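Local coordinates for protein RavO (Legionella pneumophila subsp. pneumophila, PDB 6DM4) that binds phosphotyrosine peptides, such as the one from human Shc1, through an SH2 domain, the part of this longer Legionella protein present here, at the interface of chains A and B. Sequence-based numbering; all coordinates share one arbitrary frame. Chains: chain A/B, RavO.

The interface of chains A and B. Residues chain A 13-14, 18, 20; chain B 9-10, 13-14.
B:Glu10 meets A:Phe13 and A:Tyr18 with its side chain turned away from its own backbone N (chi1 -165°) and bent at chi2. This carries CG over the ring of A:Phe13 and the carboxylate on to A:Tyr18. A:Phe13 has its ring beside the backbone N (chi1 -68°), with one face presented to chain B. CG of B:Glu10 sits 3.5 Å from the centre of that ring, a CH-pi contact. CB of the same glutamate lies 3.6 Å from A:Phe13 CE2. The apolar part of the glutamate therefore packs on the phenylalanine, while its acidic end reaches beyond. The ring of A:Phe13 and the carboxylate plane of B:Glu10 are nearly perpendicular, 83° apart.

The carboxylate oxygen OE1 arrives in plane at the edge of the A:Tyr18 ring, next to the phenol OH. The modelled separation is too short to be real, so the bonding between the two groups is doubtful. Within chain A, CD1 of A:Phe13 lies over one face of the A:Tyr18 ring. A:Phe13 thus braces the tyrosine ring from one face, and B:Glu10 meets the phenylalanine on its face and the tyrosine at its edge.

Close to the two-fold axis, helix 4-13 of each chain ends against its twin. CB of A:Phe13 touches CB of B:Phe13 at 3.6 Å. B:Val14, just past the helix, packs against A:Phe13, A:Tyr18 and A:Glu20. Its CG1 lies 3.4 Å from the carbonyl O of A:Phe13 and 3.8 Å from CD2 of A:Tyr18, and its CG2 lies against the carboxylate of A:Glu20. In the twin contact, CG1 of A:Val14 rests near the carbonyl O of B:Phe13.

The patch is mainly apolar and belongs to a symmetric interface between two SH2 domains. The structure alone does not show whether this dimer forms in the cell. Water 1 links the chains, 2.9 Å from the backbone O of A:Glu20 and 2.9 Å from OE1 of B:Glu10.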
loop_
_atom_site.group_PDB
_atom_site.type_symbol
_atom_site.label_atom_id
_atom_site.label_comp_id
_atom_site.label_asym_id
_atom_site.label_seq_id
_atom_site.Cartn_x
_atom_site.Cartn_y
_atom_site.Cartn_z
ATOM N N PHE A 13 1.230 -3.642 -0.780
ATOM C CA PHE A 13 2.153 -2.514 -0.787
ATOM C C PHE A 13 3.207 -2.598 0.310
ATOM O O PHE A 13 4.253 -1.949 0.190
ATOM C CB PHE A 13 1.381 -1.201 -0.663
ATOM C CG PHE A 13 0.549 -0.872 -1.872
ATOM C CD1 PHE A 13 0.870 -1.392 -3.114
ATOM C CD2 PHE A 13 -0.555 -0.039 -1.765
ATOM C CE1 PHE A 13 0.104 -1.090 -4.228
ATOM C CE2 PHE A 13 -1.326 0.269 -2.876
ATOM C CZ PHE A 13 -0.999 -0.255 -4.107
ATOM N N VAL A 14 2.969 -3.366 1.377
ATOM C CA VAL A 14 4.002 -3.525 2.400
ATOM C C VAL A 14 5.010 -4.605 2.045
ATOM O O VAL A 14 6.046 -4.712 2.712
ATOM C CB VAL A 14 3.429 -3.855 3.796
ATOM C CG1 VAL A 14 2.337 -2.871 4.196
ATOM C CG2 VAL A 14 2.895 -5.280 3.829
ATOM N N TYR A 18 7.069 -5.383 -3.763
ATOM C CA TYR A 18 6.469 -4.202 -4.372
ATOM C C TYR A 18 7.498 -3.085 -4.505
ATOM O O TYR A 18 8.118 -2.681 -3.518
ATOM C CB TYR A 18 5.271 -3.708 -3.564
ATOM C CG TYR A 18 4.528 -2.617 -4.292
ATOM C CD1 TYR A 18 3.705 -2.918 -5.370
ATOM C CD2 TYR A 18 4.686 -1.283 -3.938
ATOM C CE1 TYR A 18 3.039 -1.926 -6.061
ATOM C CE2 TYR A 18 4.024 -0.284 -4.622
ATOM C CZ TYR A 18 3.205 -0.612 -5.685
ATOM O OH TYR A 18 2.539 0.374 -6.375
ATOM N N GLU A 20 7.781 0.656 -5.432
ATOM C CA GLU A 20 7.017 1.878 -5.659
ATOM C C GLU A 20 7.711 2.847 -6.610
ATOM O O GLU A 20 7.042 3.718 -7.175
ATOM C CB GLU A 20 6.725 2.587 -4.332
ATOM C CG GLU A 20 7.949 3.101 -3.598
ATOM C CD GLU A 20 8.486 2.103 -2.590
ATOM O OE1 GLU A 20 8.310 0.884 -2.807
ATOM O OE2 GLU A 20 9.072 2.541 -1.577
ATOM N N MET B 9 -2.793 6.050 -0.447
ATOM C CA MET B 9 -2.637 4.866 0.391
ATOM C C MET B 9 -1.376 4.094 0.031
ATOM O O MET B 9 -0.725 3.514 0.908
ATOM C CB MET B 9 -3.873 3.975 0.273
ATOM C CG MET B 9 -5.134 4.567 0.901
ATOM S SD MET B 9 -4.917 5.087 2.619
ATOM C CE MET B 9 -4.665 6.827 2.407
ATOM N N GLU B 10 -1.003 4.084 -1.250
ATOM C CA GLU B 10 0.250 3.444 -1.630
ATOM C C GLU B 10 1.441 4.156 -1.002
ATOM O O GLU B 10 2.370 3.505 -0.509
ATOM C CB GLU B 10 0.390 3.416 -3.149
ATOM C CG GLU B 10 1.465 2.469 -3.658
ATOM C CD GLU B 10 2.351 3.120 -4.693
ATOM O OE1 GLU B 10 2.724 2.476 -5.692
ATOM O OE2 GLU B 10 2.694 4.292 -4.479
ATOM N N PHE B 13 1.389 3.043 2.797
ATOM C CA PHE B 13 1.638 1.632 3.084
ATOM C C PHE B 13 3.073 1.209 2.772
ATOM O O PHE B 13 3.615 0.318 3.438
ATOM C CB PHE B 13 0.658 0.767 2.301
ATOM C CG PHE B 13 -0.741 0.808 2.840
ATOM C CD1 PHE B 13 -0.973 1.156 4.159
ATOM C CD2 PHE B 13 -1.818 0.498 2.032
ATOM C CE1 PHE B 13 -2.266 1.193 4.665
ATOM C CE2 PHE B 13 -3.119 0.526 2.535
ATOM C CZ PHE B 13 -3.337 0.877 3.852
ATOM N N VAL B 14 3.690 1.790 1.737
ATOM C CA VAL B 14 5.046 1.377 1.378
ATOM C C VAL B 14 6.088 1.976 2.309
ATOM O O VAL B 14 7.229 1.496 2.345
ATOM C CB VAL B 14 5.423 1.755 -0.068
ATOM C CG1 VAL B 14 4.441 1.171 -1.079
ATOM C CG2 VAL B 14 5.524 3.265 -0.211
HETATM O O HOH W 1 4.210 3.706 -7.880
#